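Local coordinates for protein telomerase reverse transcriptase (Candida albicans SC5314, PDB 6ZDQ) that probably extends chromosome ends as a telomerase reverse transcriptase, copying a template within its RNA component to add telomeric DNA repeats, at residues 313-317 / 486-490; 593-597 / 651-656. All blocks are in the same frame, centred on the assembly; numbering follows the deposited sequence.

Read from the N terminus, the chain passes through the RNA-binding domain and further helices and strands before it reaches helix 307-325, which carries residues 313-317. Contact 1 opens there and closes when residues 486-490 return, much of the reverse transcriptase region later, to start the hairpin 489-501. The chain then runs through helix 574-588 into the loop at 593-597, where contact 2 opens; its smaller loop, spanning helix 602-626, closes at the end of helix 634-656. The two neither nest nor cross but follow in series. Their centres are about 18 Å apart, and helix 307-325 bridges them: Ser315 touches Phe592, just before Leu593 in that loop, while Arg318 makes a long, weak ion pair with Asp595.

Contact 1. Residues 313-317 / 486-490; sequences KISDY and QDFLF
Leu489 sets its CB over one face of the Tyr317 ring, and this one pairing dominates the meeting of helix 307-325 with the edge strand of the four-stranded antiparallel palm sheet. Leu489 CB sits 3.7 Å from the centroid of the Tyr317 ring, only 9° off its normal, a well-centred CH-pi contact. The two side chains run past one another in opposite senses, which brings Leu489 CD2 back to within 3.6 Å of Tyr317 CB. The same methyl also meets Ile314 CG1 at 4.3 Å, about one turn back in the helix. With chi1 of Tyr317 at -163°, the ring is extended from the helix and reaches beyond Leu489 along the incoming loop. Its OH consequently lies 3.1 Å from Asp487 O. In the second shell, the Asp487 carboxylate is held by a salt bridge to Arg324, two turns farther along the same helix, and Asp487 O is hydrogen-bonded to Thr501 OG1. Leu489 pairs through its backbone with Val500 of strand 496-501, the other arm of the hairpin that carries motif C in reverse transcriptases. The chemistry is thus divided: apolar contact joins helix to strand, while the Asp487-Arg324 salt bridge, beside the phenol, ties the preceding loop to the same helix.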
ATOM      1  N   LYS A 313      10.481  18.785 -10.833  1.00107.07           N
ATOM      2  CA  LYS A 313      11.860  19.028 -11.248  1.00104.52           C
ATOM      3  C   LYS A 313      11.969  19.135 -12.765  1.00110.71           C
ATOM      4  O   LYS A 313      12.718  19.971 -13.285  1.00107.11           O
ATOM      5  CB  LYS A 313      12.773  17.920 -10.724  1.00103.82           C
ATOM      6  CG  LYS A 313      13.031  17.961  -9.226  1.00102.71           C
ATOM      7  CD  LYS A 313      13.966  19.094  -8.847  1.00110.22           C
ATOM      8  CE  LYS A 313      14.276  19.077  -7.357  1.00140.82           C
ATOM      9  NZ  LYS A 313      15.179  20.193  -6.961  1.00132.92           N
ATOM     10  N   ILE A 314      11.235  18.289 -13.492  1.00118.04           N
ATOM     11  CA  ILE A 314      11.239  18.366 -14.950  1.00107.90           C
ATOM     12  C   ILE A 314      10.545  19.639 -15.419  1.00110.26           C
ATOM     13  O   ILE A 314      10.963  20.265 -16.400  1.00120.49           O
ATOM     14  CB  ILE A 314      10.589  17.105 -15.551  1.00111.80           C
ATOM     15  CG1 ILE A 314      11.346  15.852 -15.104  1.00107.20           C
ATOM     16  CG2 ILE A 314      10.553  17.187 -17.070  1.00114.63           C
ATOM     17  CD1 ILE A 314      10.758  14.565 -15.635  1.00107.34           C
ATOM     18  N   SER A 315       9.475  20.043 -14.729  1.00108.16           N
ATOM     19  CA  SER A 315       8.791  21.281 -15.090  1.00109.16           C
ATOM     20  C   SER A 315       9.666  22.501 -14.834  1.00133.66           C
ATOM     21  O   SER A 315       9.582  23.489 -15.575  1.00130.77           O
ATOM     22  CB  SER A 315       7.474  21.397 -14.323  1.00115.53           C
ATOM     23  OG  SER A 315       6.586  20.350 -14.674  1.00118.89           O
ATOM     24  N   ASP A 316      10.502  22.459 -13.794  1.00125.80           N
ATOM     25  CA  ASP A 316      11.428  23.559 -13.549  1.00109.01           C
ATOM     26  C   ASP A 316      12.497  23.630 -14.632  1.00110.45           C
ATOM     27  O   ASP A 316      12.883  24.722 -15.063  1.00127.17           O
ATOM     28  CB  ASP A 316      12.071  23.410 -12.171  1.00117.87           C
ATOM     29  CG  ASP A 316      11.057  23.447 -11.047  1.00111.40           C
ATOM     30  OD1 ASP A 316       9.854  23.621 -11.338  1.00106.79           O
ATOM     31  OD2 ASP A 316      11.462  23.298  -9.875  1.00106.57           O
ATOM     32  N   TYR A 317      12.987  22.473 -15.083  1.00123.67           N
ATOM     33  CA  TYR A 317      14.000  22.458 -16.132  1.00125.79           C
ATOM     34  C   TYR A 317      13.422  22.919 -17.465  1.00113.86           C
ATOM     35  O   TYR A 317      14.105  23.601 -18.239  1.00115.58           O
ATOM     36  CB  TYR A 317      14.604  21.061 -16.258  1.00111.75           C
ATOM     37  CG  TYR A 317      15.909  21.031 -17.019  1.00113.37           C
ATOM     38  CD1 TYR A 317      17.018  21.726 -16.558  1.00119.12           C
ATOM     39  CD2 TYR A 317      16.035  20.299 -18.190  1.00114.76           C
ATOM     40  CE1 TYR A 317      18.214  21.700 -17.248  1.00128.88           C
ATOM     41  CE2 TYR A 317      17.228  20.267 -18.886  1.00116.48           C
ATOM     42  CZ  TYR A 317      18.313  20.968 -18.411  1.00116.80           C
ATOM     43  OH  TYR A 317      19.502  20.938 -19.102  1.00118.72           O
ATOM     44  N   GLN A 486      26.962  23.667 -15.890  1.00170.81           N
ATOM     45  CA  GLN A 486      25.561  23.962 -15.637  1.00161.72           C
ATOM     46  C   GLN A 486      24.706  23.481 -16.809  1.00149.17           C
ATOM     47  O   GLN A 486      25.194  22.820 -17.735  1.00137.59           O
ATOM     48  CB  GLN A 486      25.370  25.460 -15.370  1.00164.53           C
ATOM     49  CG  GLN A 486      25.539  26.356 -16.590  1.00145.38           C
ATOM     50  CD  GLN A 486      26.987  26.533 -16.992  1.00158.22           C
ATOM     51  OE1 GLN A 486      27.897  26.293 -16.200  1.00153.70           O
ATOM     52  NE2 GLN A 486      27.210  26.951 -18.233  1.00151.68           N
ATOM     53  N   ASP A 487      23.413  23.803 -16.752  1.00161.08           N
ATOM     54  CA  ASP A 487      22.441  23.456 -17.790  1.00131.70           C
ATOM     55  C   ASP A 487      22.334  21.939 -17.964  1.00116.94           C
ATOM     56  O   ASP A 487      22.584  21.382 -19.034  1.00123.65           O
ATOM     57  CB  ASP A 487      22.787  24.145 -19.116  1.00113.47           C
ATOM     58  CG  ASP A 487      21.579  24.321 -20.010  1.00114.24           C
ATOM     59  OD1 ASP A 487      20.456  24.016 -19.558  1.00112.68           O
ATOM     60  OD2 ASP A 487      21.749  24.767 -21.165  1.00127.81           O
ATOM     61  N   PHE A 488      21.955  21.277 -16.873  1.00124.53           N
ATOM     62  CA  PHE A 488      21.660  19.852 -16.893  1.00109.51           C
ATOM     63  C   PHE A 488      20.598  19.569 -15.841  1.00117.16           C
ATOM     64  O   PHE A 488      20.233  20.440 -15.047  1.00134.30           O
ATOM     65  CB  PHE A 488      22.917  19.010 -16.646  1.00129.25           C
ATOM     66  CG  PHE A 488      23.401  19.047 -15.225  1.00115.79           C
ATOM     67  CD1 PHE A 488      24.201  20.085 -14.780  1.00107.24           C
ATOM     68  CD2 PHE A 488      23.061  18.041 -14.336  1.00118.50           C
ATOM     69  CE1 PHE A 488      24.647  20.120 -13.474  1.00142.46           C
ATOM     70  CE2 PHE A 488      23.504  18.071 -13.029  1.00104.30           C
ATOM     71  CZ  PHE A 488      24.299  19.111 -12.598  1.00108.95           C
ATOM     72  N   LEU A 489      20.103  18.332 -15.838  1.00105.99           N
ATOM     73  CA  LEU A 489      19.093  17.918 -14.866  1.00112.71           C
ATOM     74  C   LEU A 489      19.342  16.461 -14.507  1.00104.56           C
ATOM     75  O   LEU A 489      19.178  15.578 -15.353  1.00108.71           O
ATOM     76  CB  LEU A 489      17.683  18.109 -15.415  1.00104.13           C
ATOM     77  CG  LEU A 489      16.564  17.552 -14.533  1.00102.42           C
ATOM     78  CD1 LEU A 489      16.511  18.284 -13.199  1.00114.43           C
ATOM     79  CD2 LEU A 489      15.221  17.620 -15.242  1.00102.90           C
ATOM     80  N   PHE A 490      19.734  16.214 -13.260  1.00107.50           N
ATOM     81  CA  PHE A 490      19.946  14.868 -12.744  1.00101.81           C
ATOM     82  C   PHE A 490      19.030  14.658 -11.546  1.00108.65           C
ATOM     83  O   PHE A 490      18.998  15.490 -10.634  1.00123.64           O
ATOM     84  CB  PHE A 490      21.410  14.656 -12.350  1.00110.74           C
ATOM     85  CG  PHE A 490      21.799  13.213 -12.208  1.00110.03           C
ATOM     86  CD1 PHE A 490      22.196  12.479 -13.312  1.00110.04           C
ATOM     87  CD2 PHE A 490      21.773  12.592 -10.971  1.00101.04           C
ATOM     88  CE1 PHE A 490      22.558  11.152 -13.188  1.00127.73           C
ATOM     89  CE2 PHE A 490      22.133  11.265 -10.841  1.00113.20           C
ATOM     90  CZ  PHE A 490      22.527  10.545 -11.951  1.00129.08           C
TER

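Contact 2. Residues 593-597 / 651-656; sequences LLDCS and KYVETN
Leu594 inserts between Tyr652 and Thr655 where a loop of the helical C-terminal region, the thumb in telomerases, meets the last turns of helix 634-656. Its CB lies 3.4 Å from Thr655 OG1. One bond on, CG rests 3.8 Å from Tyr652 CA, because chi1 of -75° turns the branch beside the backbone N and in against the helix. At the tip, CD1 reaches Tyr652 CB at 4.1 Å, the two side chains crossing at a slant. Elsewhere Val604 of helix 602-626 and Leu589 also touch this leucine, while Ala662 and Leu665 of helix 662-676 pack on Tyr652, so the Leu594-Tyr652 pair is packed among several helices. Asn656 adds the polar grip, its amide spanning the loop backbone from residue 594 to 596. OD1 is modelled as accepting from Cys596 N, close to the carbonyl plane, though the bond is too short for its geometry to be trusted. ND2 gives to Leu594 O at 2.8 Å, in the plane of its own amide but well above the plane of the receiving carbonyl. A second N-H of the same nitrogen goes back into the helix, where Asn656 ND2 bonds Tyr652 O at 3.1 Å with a nearly straight angle of 166°.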
ATOM      1  N   LEU A 593       0.500  19.294 -14.218  1.00140.63           N
ATOM      2  CA  LEU A 593      -0.497  18.906 -15.206  1.00149.39           C
ATOM      3  C   LEU A 593      -1.162  20.091 -15.894  1.00146.24           C
ATOM      4  O   LEU A 593      -1.753  19.913 -16.966  1.00136.99           O
ATOM      5  CB  LEU A 593      -1.579  18.038 -14.557  1.00135.11           C
ATOM      6  CG  LEU A 593      -1.110  16.761 -13.860  1.00148.17           C
ATOM      7  CD1 LEU A 593      -1.339  16.865 -12.362  1.00143.93           C
ATOM      8  CD2 LEU A 593      -1.817  15.544 -14.432  1.00125.67           C
ATOM      9  N   LEU A 594      -1.088  21.286 -15.311  1.00149.75           N
ATOM     10  CA  LEU A 594      -1.781  22.456 -15.839  1.00133.71           C
ATOM     11  C   LEU A 594      -0.924  23.304 -16.773  1.00148.64           C
ATOM     12  O   LEU A 594      -1.425  24.303 -17.300  1.00149.67           O
ATOM     13  CB  LEU A 594      -2.292  23.333 -14.688  1.00119.17           C
ATOM     14  CG  LEU A 594      -3.524  22.884 -13.894  1.00102.91           C
ATOM     15  CD1 LEU A 594      -4.665  22.487 -14.818  1.00101.38           C
ATOM     16  CD2 LEU A 594      -3.200  21.762 -12.919  1.00103.54           C
ATOM     17  N   ASP A 595       0.345  22.950 -16.977  1.00155.90           N
ATOM     18  CA  ASP A 595       1.218  23.751 -17.828  1.00160.67           C
ATOM     19  C   ASP A 595       0.668  23.835 -19.248  1.00164.93           C
ATOM     20  O   ASP A 595       0.379  22.814 -19.879  1.00166.50           O
ATOM     21  CB  ASP A 595       2.632  23.167 -17.833  1.00161.30           C
ATOM     22  CG  ASP A 595       2.649  21.681 -18.132  1.00180.95           C
ATOM     23  OD1 ASP A 595       1.624  21.010 -17.884  1.00172.47           O
ATOM     24  OD2 ASP A 595       3.690  21.183 -18.611  1.00183.50           O
ATOM     25  N   CYS A 596       0.532  25.063 -19.750  1.00155.69           N
ATOM     26  CA  CYS A 596      -0.104  25.316 -21.038  1.00157.55           C
ATOM     27  C   CYS A 596       0.893  25.392 -22.190  1.00176.53           C
ATOM     28  O   CYS A 596       0.582  24.948 -23.301  1.00174.95           O
ATOM     29  CB  CYS A 596      -0.920  26.610 -20.972  1.00143.34           C
ATOM     30  SG  CYS A 596      -1.693  27.106 -22.530  1.00166.84           S
ATOM     31  N   SER A 597       2.077  25.959 -21.950  1.00171.72           N
ATOM     32  CA  SER A 597       3.079  26.226 -22.983  1.00163.86           C
ATOM     33  C   SER A 597       2.557  27.182 -24.052  1.00174.03           C
ATOM     34  O   SER A 597       2.984  27.115 -25.207  1.00177.33           O
ATOM     35  CB  SER A 597       3.583  24.928 -23.628  1.00159.57           C
ATOM     36  OG  SER A 597       4.530  25.189 -24.649  1.00149.43           O
ATOM     37  N   LYS A 651      -5.496  26.873  -9.608  1.00104.09           N
ATOM     38  CA  LYS A 651      -4.233  26.172  -9.806  1.00113.22           C
ATOM     39  C   LYS A 651      -3.753  26.256 -11.248  1.00118.53           C
ATOM     40  O   LYS A 651      -2.546  26.171 -11.498  1.00120.85           O
ATOM     41  CB  LYS A 651      -4.357  24.713  -9.366  1.00102.38           C
ATOM     42  CG  LYS A 651      -4.347  24.535  -7.853  1.00132.28           C
ATOM     43  CD  LYS A 651      -3.184  25.296  -7.226  1.00148.27           C
ATOM     44  CE  LYS A 651      -3.200  25.213  -5.706  1.00144.39           C
ATOM     45  NZ  LYS A 651      -2.869  23.848  -5.208  1.00138.56           N
ATOM     46  N   TYR A 652      -4.669  26.420 -12.205  1.00108.90           N
ATOM     47  CA  TYR A 652      -4.251  26.628 -13.587  1.00114.72           C
ATOM     48  C   TYR A 652      -3.612  27.999 -13.768  1.00132.38           C
ATOM     49  O   TYR A 652      -2.592  28.130 -14.453  1.00136.75           O
ATOM     50  CB  TYR A 652      -5.440  26.463 -14.533  1.00101.48           C
ATOM     51  CG  TYR A 652      -5.148  26.894 -15.955  1.00104.41           C
ATOM     52  CD1 TYR A 652      -4.410  26.086 -16.808  1.00112.49           C
ATOM     53  CD2 TYR A 652      -5.610  28.111 -16.441  1.00119.19           C
ATOM     54  CE1 TYR A 652      -4.138  26.477 -18.106  1.00124.28           C
ATOM     55  CE2 TYR A 652      -5.344  28.510 -17.738  1.00113.68           C
ATOM     56  CZ  TYR A 652      -4.607  27.690 -18.565  1.00123.18           C
ATOM     57  OH  TYR A 652      -4.340  28.084 -19.856  1.00124.05           O
ATOM     58  N   VAL A 653      -4.201  29.033 -13.163  1.00108.87           N
ATOM     59  CA  VAL A 653      -3.640  30.374 -13.294  1.00124.74           C
ATOM     60  C   VAL A 653      -2.362  30.509 -12.477  1.00112.75           C
ATOM     61  O   VAL A 653      -1.493  31.327 -12.804  1.00129.28           O
ATOM     62  CB  VAL A 653      -4.685  31.436 -12.900  1.00107.99           C
ATOM     63  CG1 VAL A 653      -5.926  31.310 -13.772  1.00132.65           C
ATOM     64  CG2 VAL A 653      -5.046  31.325 -11.429  1.00106.19           C
ATOM     65  N   GLU A 654      -2.217  29.720 -11.409  1.00120.22           N
ATOM     66  CA  GLU A 654      -1.025  29.821 -10.572  1.00115.36           C
ATOM     67  C   GLU A 654       0.199  29.246 -11.270  1.00119.30           C
ATOM     68  O   GLU A 654       1.289  29.828 -11.206  1.00162.74           O
ATOM     69  CB  GLU A 654      -1.247  29.103  -9.240  1.00121.62           C
ATOM     70  CG  GLU A 654      -1.711  30.002  -8.115  1.00145.73           C
ATOM     71  CD  GLU A 654      -1.501  29.385  -6.743  1.00157.12           C
ATOM     72  OE1 GLU A 654      -1.601  28.145  -6.622  1.00148.82           O
ATOM     73  OE2 GLU A 654      -1.231  30.143  -5.785  1.00127.61           O
ATOM     74  N   THR A 655       0.042  28.107 -11.942  1.00125.00           N
ATOM     75  CA  THR A 655       1.197  27.419 -12.506  1.00147.93           C
ATOM     76  C   THR A 655       1.744  28.156 -13.722  1.00139.90           C
ATOM     77  O   THR A 655       2.940  28.462 -13.788  1.00156.69           O
ATOM     78  CB  THR A 655       0.820  25.982 -12.863  1.00139.17           C
ATOM     79  OG1 THR A 655      -0.326  25.987 -13.725  1.00131.57           O
ATOM     80  CG2 THR A 655       0.489  25.210 -11.603  1.00115.78           C
ATOM     81  N   ASN A 656       0.883  28.451 -14.696  1.00120.56           N
ATOM     82  CA  ASN A 656       1.331  29.158 -15.890  1.00141.68           C
ATOM     83  C   ASN A 656       1.657  30.620 -15.615  1.00145.34           C
ATOM     84  O   ASN A 656       2.409  31.224 -16.387  1.00129.94           O
ATOM     85  CB  ASN A 656       0.270  29.059 -16.986  1.00116.97           C
ATOM     86  CG  ASN A 656       0.033  27.635 -17.438  1.00145.33           C
ATOM     87  OD1 ASN A 656       0.771  27.106 -18.269  1.00165.02           O
ATOM     88  ND2 ASN A 656      -1.000  27.003 -16.893  1.00137.73           N
TER